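Local coordinates for protein hypothetic aldehyde deformylating oxygenase (Sulfolobus tokodaii, PDB 5V4T) that probably acts as an iron-dependent ferritin-like oxidoreductase with aldehyde deformylating oxygenase activity, at residues 38-43 / 52-57; 175-180 / 189-194; 165-170 / 204-209; 117-122 / 139-144. All coordinates share one frame; numbering follows the deposited sequence.

Contact 1: residues 38-43 / 52-57; sequences LSFEKA and QQVIEE. With FE (Fe (III) ion), chain C.
Ser39 and Val54 have the nearest CA atoms of the two helices, 7.1 Å apart. Segments 38-43 and 52-57 run nearly antiparallel, at 156°, and their axes come within 10.1 Å. Val54 carries its side of the packing, and its two methyls divide the work. CG1 lies anti to the backbone N (chi1 159°). It meets the Phe40 ring at the edge, near the ring plane, and Phe40 CE1 to Val54 CG1 is a tight 3.3 Å. CG2 of Val54 instead rests 4.0 Å from Ala43 CB. It also borders Ser39, whose OG is hydrogen-bonded to Lys36 O. The pair forms a helical hairpin at the edge of the ferritin-like bundle: helix 34-46 turns sharply into helix 49-67, which supplies an iron ligand. Glu57 OE2 binds the iron at 2.0 Å, while Glu57 OE1 stays 3.4 Å from the metal. An iron-bound water donates to Glu57 OE1 at 2.9 Å. Glu111, Glu145 and His148 also bind the iron. Beside Glu57, Glu56 OE2 accepts from Gln52 NE2, one turn earlier (3.0 Å, 173°), which comes from above the carboxylate plane. OE2 also forms a salt bridge with Arg147. Glu56 OE1 is hydrogen-bonded to His148 NE2, probably orienting that ring.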
# COMPACT_ATOMS: atom_id res chain seq x y z
N LEU A 38 -9.55 15.50 -1.81
CA LEU A 38 -9.10 15.34 -3.19
C LEU A 38 -9.56 14.03 -3.78
O LEU A 38 -10.01 13.98 -4.90
CB LEU A 38 -7.60 15.45 -3.28
CG LEU A 38 -7.03 16.85 -3.00
CD1 LEU A 38 -5.55 16.75 -2.67
CD2 LEU A 38 -7.33 17.78 -4.14
N SER A 39 -9.49 12.95 -2.99
CA SER A 39 -9.92 11.66 -3.53
C SER A 39 -11.43 11.63 -3.77
O SER A 39 -11.93 11.11 -4.79
CB SER A 39 -9.43 10.52 -2.63
OG SER A 39 -10.21 10.45 -1.49
N PHE A 40 -12.18 12.27 -2.88
CA PHE A 40 -13.66 12.33 -3.09
C PHE A 40 -13.99 13.12 -4.34
O PHE A 40 -14.85 12.71 -5.17
CB PHE A 40 -14.33 12.98 -1.92
CG PHE A 40 -14.47 12.13 -0.70
CD1 PHE A 40 -13.98 10.83 -0.60
CD2 PHE A 40 -15.11 12.64 0.39
CE1 PHE A 40 -14.16 10.09 0.60
CE2 PHE A 40 -15.34 11.90 1.54
CZ PHE A 40 -14.83 10.63 1.67
N GLU A 41 -13.31 14.25 -4.48
CA GLU A 41 -13.51 15.11 -5.64
C GLU A 41 -13.24 14.44 -6.96
O GLU A 41 -14.09 14.46 -7.86
CB GLU A 41 -12.71 16.39 -5.52
CG GLU A 41 -13.16 17.26 -4.37
CD GLU A 41 -12.24 18.47 -4.16
OE1 GLU A 41 -11.13 18.53 -4.77
OE2 GLU A 41 -12.64 19.37 -3.38
N LYS A 42 -12.09 13.80 -7.08
CA LYS A 42 -11.75 13.09 -8.25
C LYS A 42 -12.64 11.90 -8.49
O LYS A 42 -13.06 11.64 -9.61
CB LYS A 42 -10.27 12.69 -8.25
CG LYS A 42 -9.32 13.85 -8.13
CD LYS A 42 -9.59 14.98 -9.05
CE LYS A 42 -8.43 15.93 -8.92
NZ LYS A 42 -8.64 17.01 -9.91
N ALA A 43 -13.03 11.18 -7.43
CA ALA A 43 -13.90 10.04 -7.64
C ALA A 43 -15.30 10.43 -8.15
O ALA A 43 -15.92 9.71 -8.92
CB ALA A 43 -13.98 9.22 -6.39
N GLN A 52 -16.37 3.22 -5.52
CA GLN A 52 -16.19 1.97 -4.78
C GLN A 52 -14.76 1.89 -4.26
O GLN A 52 -14.53 1.50 -3.12
CB GLN A 52 -16.57 0.79 -5.62
CG GLN A 52 -16.41 -0.49 -4.83
CD GLN A 52 -17.23 -1.61 -5.33
OE1 GLN A 52 -18.22 -1.43 -6.02
NE2 GLN A 52 -16.79 -2.82 -5.00
N GLN A 53 -13.80 2.27 -5.06
CA GLN A 53 -12.41 2.25 -4.54
C GLN A 53 -12.18 3.11 -3.32
O GLN A 53 -11.57 2.74 -2.35
CB GLN A 53 -11.38 2.58 -5.64
CG GLN A 53 -9.96 2.55 -5.06
CD GLN A 53 -8.88 2.76 -6.09
OE1 GLN A 53 -9.13 3.24 -7.21
NE2 GLN A 53 -7.65 2.54 -5.65
N VAL A 54 -12.70 4.34 -3.36
CA VAL A 54 -12.52 5.19 -2.20
C VAL A 54 -13.21 4.61 -0.97
O VAL A 54 -12.66 4.65 0.13
CB VAL A 54 -13.11 6.61 -2.52
CG1 VAL A 54 -13.43 7.39 -1.23
CG2 VAL A 54 -12.16 7.34 -3.41
N ILE A 55 -14.41 4.08 -1.14
CA ILE A 55 -15.08 3.40 0.00
C ILE A 55 -14.25 2.23 0.52
O ILE A 55 -14.10 2.07 1.72
CB ILE A 55 -16.49 2.97 -0.39
CG1 ILE A 55 -17.35 4.26 -0.45
CG2 ILE A 55 -17.06 1.98 0.59
CD1 ILE A 55 -18.51 4.07 -1.34
N GLU A 56 -13.66 1.46 -0.40
CA GLU A 56 -12.84 0.32 -0.02
C GLU A 56 -11.60 0.76 0.71
O GLU A 56 -11.20 0.15 1.69
CB GLU A 56 -12.49 -0.59 -1.19
CG GLU A 56 -13.68 -1.38 -1.65
CD GLU A 56 -13.55 -2.10 -2.93
OE1 GLU A 56 -12.69 -1.75 -3.77
OE2 GLU A 56 -14.44 -2.98 -3.15
N GLU A 57 -10.99 1.87 0.31
CA GLU A 57 -9.83 2.35 1.03
C GLU A 57 -10.20 2.78 2.48
O GLU A 57 -9.43 2.56 3.41
CB GLU A 57 -9.17 3.51 0.33
CG GLU A 57 -8.69 3.25 -1.08
CD GLU A 57 -7.53 2.25 -1.18
OE1 GLU A 57 -6.80 2.16 -0.20
OE2 GLU A 57 -7.33 1.66 -2.25
FE FE C . -6.18 0.10 -2.78
O HOH W 1 -4.70 0.69 -1.46

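Contact 2: residues 175-180 / 189-194; sequences QIVKEG and YSIQEL
Ile191 reaches from the first turn of helix 191-211 to helix 159-179 near its C-terminal part, where it meets Val177 and Lys178. These three residues bury the most surface here. Ile191 divides its branches between the two partners. The CG1 branch lies beside the backbone N (chi1 -61°) and bends again at chi2 (-76°). This carries CD1 to the carbonyl of Val177, with Ile191 CD1 to Val177 O at 3.8 Å. That oxygen already accepts from Gly180 N at 3.0 Å. The methyl therefore covers a carbonyl that has its own partner. The other branch, CG2 of Ile191, lies 4.0 Å from Lys178 CG. Here the lysine contributes its aliphatic stem, and the two side chains meet at a slant.

Val177 points toward the other segment. Its CG1 is 4.3 Å from Ile191 CD1 and equally 4.3 Å from Leu194 CB, one helical turn further on. Leu194 also packs on Ile121 of helix 98-128 and on Ile184 of the short connecting helix. Ile191 is covered further by Lys181 and Glu185.

The start of helix 191-211 is fixed by Ser190 at the N-cap. Its OG accepts from Glu193 N at 3.1 Å and 163°. This sets the backbone just where Ile191 leaves it.

The contact links two long helices near the short helix 181-184 that connects them, away from the iron. Apart from the methyl against the Val177 carbonyl, it is made of aliphatic groups at van der Waals distance, so its hold comes from shape and burial rather than directional bonds.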
# COMPACT_ATOMS: atom_id res chain seq x y z
N GLN A 175 13.35 2.02 -1.84
CA GLN A 175 13.92 2.65 -0.62
C GLN A 175 13.01 2.47 0.56
O GLN A 175 13.47 2.25 1.67
CB GLN A 175 14.28 4.12 -0.84
CG GLN A 175 15.56 4.27 -1.68
CD GLN A 175 16.74 3.33 -1.25
OE1 GLN A 175 17.19 3.31 -0.08
NE2 GLN A 175 17.23 2.52 -2.21
N ILE A 176 11.69 2.53 0.34
CA ILE A 176 10.77 2.27 1.45
C ILE A 176 10.97 0.90 2.08
O ILE A 176 10.97 0.78 3.29
CB ILE A 176 9.31 2.45 0.99
CG1 ILE A 176 9.02 3.90 0.69
CG2 ILE A 176 8.33 1.95 2.03
CD1 ILE A 176 7.73 4.16 -0.07
N VAL A 177 11.11 -0.14 1.26
CA VAL A 177 11.28 -1.50 1.78
C VAL A 177 12.67 -1.61 2.44
O VAL A 177 12.78 -2.14 3.54
CB VAL A 177 11.10 -2.52 0.69
CG1 VAL A 177 11.47 -3.92 1.17
CG2 VAL A 177 9.64 -2.45 0.20
N LYS A 178 13.70 -1.04 1.81
CA LYS A 178 15.05 -1.13 2.44
C LYS A 178 15.15 -0.42 3.77
O LYS A 178 15.84 -0.90 4.69
CB LYS A 178 16.11 -0.61 1.46
CG LYS A 178 16.32 -1.52 0.29
CD LYS A 178 17.45 -1.06 -0.65
CE LYS A 178 18.08 -2.30 -1.24
NZ LYS A 178 19.00 -1.98 -2.39
N GLU A 179 14.42 0.70 3.90
CA GLU A 179 14.33 1.45 5.13
C GLU A 179 13.66 0.67 6.26
O GLU A 179 13.85 1.01 7.46
CB GLU A 179 13.68 2.84 4.87
CG GLU A 179 14.61 3.79 4.07
CD GLU A 179 13.89 5.02 3.51
OE1 GLU A 179 12.71 5.24 3.87
OE2 GLU A 179 14.50 5.75 2.66
N GLY A 180 12.89 -0.36 5.92
CA GLY A 180 12.21 -1.21 6.90
C GLY A 180 13.00 -2.44 7.29
O GLY A 180 12.51 -3.32 8.00
N TYR A 189 12.24 -12.62 6.58
CA TYR A 189 12.34 -12.24 5.15
C TYR A 189 13.71 -11.67 4.84
O TYR A 189 14.32 -11.04 5.68
CB TYR A 189 11.30 -11.21 4.79
CG TYR A 189 9.93 -11.82 4.88
CD1 TYR A 189 9.37 -12.45 3.78
CD2 TYR A 189 9.21 -11.83 6.05
CE1 TYR A 189 8.16 -13.09 3.84
CE2 TYR A 189 7.97 -12.48 6.13
CZ TYR A 189 7.45 -13.08 5.02
OH TYR A 189 6.22 -13.73 5.13
N SER A 190 14.14 -11.95 3.62
CA SER A 190 15.33 -11.36 3.04
C SER A 190 14.96 -10.08 2.31
O SER A 190 14.13 -10.16 1.41
CB SER A 190 15.90 -12.31 2.04
OG SER A 190 16.77 -11.64 1.15
N ILE A 191 15.58 -8.96 2.64
CA ILE A 191 15.32 -7.70 1.94
C ILE A 191 15.68 -7.85 0.46
O ILE A 191 14.91 -7.41 -0.41
CB ILE A 191 16.05 -6.50 2.54
CG1 ILE A 191 15.61 -6.27 3.98
CG2 ILE A 191 15.84 -5.22 1.75
CD1 ILE A 191 14.21 -5.62 4.04
N GLN A 192 16.84 -8.46 0.14
CA GLN A 192 17.12 -8.74 -1.26
C GLN A 192 16.04 -9.51 -2.01
O GLN A 192 15.70 -9.17 -3.18
CB GLN A 192 18.47 -9.47 -1.46
CG GLN A 192 18.88 -9.54 -2.96
CD GLN A 192 19.12 -8.15 -3.56
OE1 GLN A 192 20.08 -7.46 -3.16
NE2 GLN A 192 18.27 -7.72 -4.52
N GLU A 193 15.48 -10.55 -1.41
CA GLU A 193 14.45 -11.36 -2.07
C GLU A 193 13.20 -10.49 -2.26
O GLU A 193 12.56 -10.60 -3.26
CB GLU A 193 14.08 -12.69 -1.37
CG GLU A 193 15.18 -13.72 -1.44
CD GLU A 193 14.83 -15.06 -0.79
OE1 GLU A 193 13.67 -15.26 -0.37
OE2 GLU A 193 15.75 -15.91 -0.68
N LEU A 194 12.90 -9.65 -1.30
CA LEU A 194 11.74 -8.74 -1.45
C LEU A 194 11.93 -7.74 -2.55
O LEU A 194 11.01 -7.50 -3.32
CB LEU A 194 11.50 -8.00 -0.12
CG LEU A 194 10.98 -8.86 0.98
CD1 LEU A 194 10.88 -8.03 2.22
CD2 LEU A 194 9.67 -9.59 0.71

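Contact 3: residues 165-170 / 204-209; sequences RVEELF and ARINKI
The carboxylate of Glu167 brings OE2 to within 4.1 Å of Ile206 CD1, and Glu167 CG lies 4.0 Å from the same methyl. The glutamate chain is extended beyond CG and crosses Ile206 at about a right angle. A second flat group, the Arg165 guanidinium, points clear of the contact. Leu169 CD1 sits 3.8 Å above one face of the Arg165 guanidinium, offset toward the rim. Arg165 NH2 forms a salt bridge with Asp92, and Arg165 NE is hydrogen-bonded to Thr104.

Val166 carries the centre of the contact. Val166 CG1, anti to the backbone N (chi1 174°), lies 4.0 Å from Ile206 CG1. The two side chains pass each other in opposite directions. Val166 CG2 turns to Ile209 instead and is 4.2 Å from Ile209 CD1. Val166 also packs on Met108 and Ile109 of helix 98-128, while Ile209 packs on Leu153.

The axes of segments 165-170 and 204-209 are 11.0 Å apart at closest approach and run at 166°. This is an antiparallel helix pair: helix 191-211 folds back along helix 159-179, and the two flank the ligand-bearing helices of the ferritin-like bundle.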
# COMPACT_ATOMS: atom_id res chain seq x y z
N ARG A 165 6.69 6.90 -15.88
CA ARG A 165 6.33 7.20 -14.52
C ARG A 165 6.64 6.06 -13.57
O ARG A 165 7.21 6.30 -12.45
CB ARG A 165 4.85 7.53 -14.37
CG ARG A 165 4.44 8.88 -14.91
CD ARG A 165 4.57 9.99 -13.92
NE ARG A 165 3.68 9.80 -12.79
CZ ARG A 165 3.75 10.53 -11.71
NH1 ARG A 165 4.61 11.57 -11.65
NH2 ARG A 165 2.92 10.32 -10.71
N VAL A 166 6.24 4.86 -13.96
CA VAL A 166 6.50 3.67 -13.15
C VAL A 166 8.00 3.55 -12.91
O VAL A 166 8.45 3.32 -11.80
CB VAL A 166 5.86 2.39 -13.72
CG1 VAL A 166 6.26 1.17 -12.92
CG2 VAL A 166 4.35 2.55 -13.70
N GLU A 167 8.76 3.66 -13.99
CA GLU A 167 10.21 3.55 -13.91
C GLU A 167 10.81 4.63 -12.99
O GLU A 167 11.76 4.38 -12.22
CB GLU A 167 10.80 3.57 -15.32
CG GLU A 167 10.43 2.32 -16.11
CD GLU A 167 10.78 2.32 -17.58
OE1 GLU A 167 10.88 3.39 -18.21
OE2 GLU A 167 10.87 1.21 -18.13
N GLU A 168 10.27 5.85 -13.04
CA GLU A 168 10.81 6.94 -12.24
C GLU A 168 10.56 6.81 -10.79
O GLU A 168 11.40 7.16 -9.98
CB GLU A 168 10.28 8.30 -12.77
CG GLU A 168 10.86 8.53 -14.16
CD GLU A 168 10.27 9.74 -14.86
OE1 GLU A 168 9.41 10.42 -14.24
OE2 GLU A 168 10.65 9.92 -16.06
N LEU A 169 9.42 6.21 -10.45
CA LEU A 169 8.98 6.15 -9.08
C LEU A 169 9.36 4.83 -8.39
O LEU A 169 9.44 4.78 -7.17
CB LEU A 169 7.47 6.28 -9.02
CG LEU A 169 6.93 7.68 -9.39
CD1 LEU A 169 5.48 7.55 -9.75
CD2 LEU A 169 7.13 8.56 -8.19
N PHE A 170 9.73 3.85 -9.17
CA PHE A 170 10.09 2.58 -8.59
C PHE A 170 11.26 2.70 -7.56
O PHE A 170 11.21 2.04 -6.54
CB PHE A 170 10.43 1.59 -9.70
CG PHE A 170 10.79 0.22 -9.20
CD1 PHE A 170 9.80 -0.65 -8.77
CD2 PHE A 170 12.10 -0.22 -9.19
CE1 PHE A 170 10.12 -1.90 -8.26
CE2 PHE A 170 12.40 -1.49 -8.73
CZ PHE A 170 11.42 -2.30 -8.24
N ALA A 204 5.85 -6.80 -14.46
CA ALA A 204 4.48 -7.28 -14.74
C ALA A 204 3.51 -6.12 -14.98
O ALA A 204 2.71 -6.18 -15.87
CB ALA A 204 4.01 -8.08 -13.54
N ARG A 205 3.60 -5.07 -14.17
CA ARG A 205 2.69 -3.93 -14.31
C ARG A 205 2.98 -3.22 -15.60
O ARG A 205 2.05 -2.86 -16.34
CB ARG A 205 2.73 -2.96 -13.16
CG ARG A 205 2.53 -3.59 -11.76
CD ARG A 205 1.27 -4.47 -11.62
NE ARG A 205 1.18 -5.03 -10.23
CZ ARG A 205 0.27 -5.95 -9.81
NH1 ARG A 205 -0.59 -6.47 -10.67
NH2 ARG A 205 0.25 -6.37 -8.53
N ILE A 206 4.27 -3.03 -15.90
CA ILE A 206 4.64 -2.44 -17.19
C ILE A 206 4.19 -3.26 -18.37
O ILE A 206 3.67 -2.73 -19.36
CB ILE A 206 6.15 -2.13 -17.27
CG1 ILE A 206 6.49 -1.02 -16.28
CG2 ILE A 206 6.54 -1.82 -18.72
CD1 ILE A 206 7.96 -0.79 -16.06
N ASN A 207 4.37 -4.57 -18.32
CA ASN A 207 3.86 -5.41 -19.36
C ASN A 207 2.35 -5.28 -19.60
O ASN A 207 1.88 -5.29 -20.76
CB ASN A 207 4.20 -6.83 -19.07
CG ASN A 207 5.69 -7.11 -19.21
OD1 ASN A 207 6.42 -6.32 -19.78
ND2 ASN A 207 6.11 -8.29 -18.79
N LYS A 208 1.60 -5.13 -18.52
CA LYS A 208 0.15 -5.01 -18.61
C LYS A 208 -0.24 -3.66 -19.24
O LYS A 208 -1.12 -3.59 -20.10
CB LYS A 208 -0.46 -5.11 -17.24
CG LYS A 208 -0.82 -6.53 -16.87
CD LYS A 208 -2.19 -6.88 -17.46
CE LYS A 208 -3.04 -7.77 -16.57
NZ LYS A 208 -3.83 -8.73 -17.39
N ILE A 209 0.49 -2.60 -18.85
CA ILE A 209 0.31 -1.27 -19.46
C ILE A 209 0.55 -1.31 -20.99
O ILE A 209 -0.22 -0.76 -21.78
CB ILE A 209 1.16 -0.16 -18.84
CG1 ILE A 209 0.80 0.10 -17.35
CG2 ILE A 209 1.12 1.12 -19.65
CD1 ILE A 209 1.83 0.88 -16.65

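Contact 4: residues 117-122 / 139-144; sequences VGLKIL and KRIIED
Leu119 on one side and Ile141 with Ile142 on the other join two iron-ligand helices of the ferritin-like bundle. Helix 98-128 carries Glu111. Helix 132-155 follows it in the chain, runs in the opposing sense and carries Glu145 and His148.

The Leu119 side chain points toward the partner. Its forked end takes Ile141 CG2 between its branches: Leu119 CD1 and Leu119 CD2 are each 3.8 Å from Ile141 CG2. The two side chains cross at about a right angle. With CG1 of Ile141 turned beside the backbone N (chi1 -65°), the CG2 methyl is left facing the leucine. Ile142 approaches the base of the same leucine, with Ile142 CG1 3.7 Å from Leu119 CB. These two side chains slide past each other in opposite directions. The end of Ile142 continues alongside the backbone, where its CD1 comes within 4.1 Å of Leu119 O.

Phe23 of helix 10-23 and Ile138 also pack on Leu119. Ile141 is enclosed further by His60, Phe63 and Phe64 of helix 49-67. One turn on from Ile141, Asp144 forms a salt bridge with Arg147 and a hydrogen bond with His60.

The Ile141 side chain lies about 6 Å from the iron and about 4 Å from a 1,2-ethanediol, probably from the crystallisation liquor, that may mark a pocket. The arrangement fits an apolar layer beside the EXXH motif, here Glu145 to His148, of ferritin-like iron enzymes.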
# COMPACT_ATOMS: atom_id res chain seq x y z
N VAL A 117 3.71 -6.43 -1.93
CA VAL A 117 4.74 -6.99 -1.06
C VAL A 117 4.35 -6.97 0.43
O VAL A 117 4.46 -7.99 1.13
CB VAL A 117 6.06 -6.27 -1.29
CG1 VAL A 117 7.10 -6.68 -0.26
CG2 VAL A 117 6.52 -6.58 -2.70
N GLY A 118 3.81 -5.85 0.88
CA GLY A 118 3.45 -5.71 2.27
C GLY A 118 2.35 -6.67 2.66
O GLY A 118 2.37 -7.33 3.72
N LEU A 119 1.37 -6.81 1.78
CA LEU A 119 0.24 -7.71 2.02
C LEU A 119 0.68 -9.18 1.98
O LEU A 119 0.20 -10.01 2.76
CB LEU A 119 -0.89 -7.47 1.01
CG LEU A 119 -1.60 -6.15 1.20
CD1 LEU A 119 -2.47 -5.77 0.03
CD2 LEU A 119 -2.43 -6.17 2.47
N LYS A 120 1.60 -9.52 1.07
CA LYS A 120 2.19 -10.88 1.07
C LYS A 120 2.81 -11.17 2.42
O LYS A 120 2.59 -12.25 2.99
CB LYS A 120 3.28 -10.97 -0.03
CG LYS A 120 4.25 -12.13 0.17
CD LYS A 120 5.46 -11.97 -0.80
CE LYS A 120 6.65 -12.85 -0.43
NZ LYS A 120 6.23 -14.27 -0.73
N ILE A 121 3.62 -10.29 2.92
CA ILE A 121 4.27 -10.51 4.21
C ILE A 121 3.23 -10.62 5.32
O ILE A 121 3.25 -11.54 6.11
CB ILE A 121 5.26 -9.41 4.53
CG1 ILE A 121 6.40 -9.38 3.49
CG2 ILE A 121 5.76 -9.53 5.95
CD1 ILE A 121 7.19 -8.10 3.57
N LEU A 122 2.26 -9.71 5.34
CA LEU A 122 1.19 -9.77 6.35
C LEU A 122 0.37 -11.03 6.30
O LEU A 122 -0.00 -11.58 7.36
CB LEU A 122 0.30 -8.49 6.36
CG LEU A 122 1.06 -7.25 6.76
CD1 LEU A 122 0.21 -6.02 6.50
CD2 LEU A 122 1.47 -7.29 8.24
N LYS A 139 -6.52 -11.07 3.55
CA LYS A 139 -6.98 -11.73 2.31
C LYS A 139 -8.02 -10.88 1.62
O LYS A 139 -8.02 -10.81 0.37
CB LYS A 139 -7.48 -13.13 2.62
CG LYS A 139 -6.33 -14.05 2.91
CD LYS A 139 -6.68 -15.31 3.64
CE LYS A 139 -7.76 -16.07 3.02
NZ LYS A 139 -8.00 -17.36 3.79
N ARG A 140 -8.91 -10.23 2.39
CA ARG A 140 -9.92 -9.37 1.83
C ARG A 140 -9.32 -8.14 1.16
O ARG A 140 -9.71 -7.77 0.04
CB ARG A 140 -10.97 -8.96 2.86
CG ARG A 140 -11.84 -10.13 3.34
CD ARG A 140 -12.70 -9.84 4.53
NE ARG A 140 -13.51 -10.99 4.84
CZ ARG A 140 -14.27 -11.12 5.94
NH1 ARG A 140 -14.19 -10.20 6.88
NH2 ARG A 140 -15.02 -12.19 6.09
N ILE A 141 -8.31 -7.57 1.78
CA ILE A 141 -7.64 -6.43 1.20
C ILE A 141 -6.92 -6.84 -0.08
O ILE A 141 -6.97 -6.15 -1.08
CB ILE A 141 -6.69 -5.78 2.21
CG1 ILE A 141 -7.48 -5.19 3.37
CG2 ILE A 141 -5.85 -4.70 1.52
CD1 ILE A 141 -6.60 -4.71 4.54
N ILE A 142 -6.27 -7.99 -0.06
CA ILE A 142 -5.59 -8.50 -1.28
C ILE A 142 -6.58 -8.59 -2.42
O ILE A 142 -6.28 -8.13 -3.55
CB ILE A 142 -4.87 -9.84 -1.03
CG1 ILE A 142 -3.69 -9.61 -0.13
CG2 ILE A 142 -4.47 -10.54 -2.28
CD1 ILE A 142 -3.08 -10.85 0.47
N GLU A 143 -7.76 -9.17 -2.16
CA GLU A 143 -8.77 -9.25 -3.22
C GLU A 143 -9.18 -7.90 -3.75
O GLU A 143 -9.28 -7.71 -4.99
CB GLU A 143 -9.96 -10.04 -2.72
CG GLU A 143 -11.01 -10.35 -3.75
CD GLU A 143 -12.11 -11.25 -3.15
OE1 GLU A 143 -12.34 -11.23 -1.91
OE2 GLU A 143 -12.75 -11.96 -3.93
N ASP A 144 -9.43 -6.97 -2.83
CA ASP A 144 -9.80 -5.62 -3.21
C ASP A 144 -8.69 -5.00 -4.04
O ASP A 144 -8.96 -4.36 -5.05
CB ASP A 144 -10.03 -4.74 -2.01
CG ASP A 144 -11.34 -5.01 -1.26
OD1 ASP A 144 -12.17 -5.88 -1.64
OD2 ASP A 144 -11.48 -4.35 -0.18

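Overall arrangement
The iron site relates most closely to contacts 1 and 4. Contact 1 contains the iron ligand Glu57, and contact 4 ends one residue before the ligand Glu145. They touch directly: Glu56 CG is 4.0 Å from Asp144 OD2. Contact 4 also meets contact 2, where Tyr189 CE2 lies 3.7 Å from Ile121 CG2 and Leu194 packs on Val117. Contacts 2 and 3 join the same two helices, 159-179 and 191-211, at places with centres about 19 Å apart. Contact 2 lies near their connection and contact 3 near their far ends. Contacts 1 and 2 lie on opposite sides of the chain's centre, with their own centres about 30 Å apart.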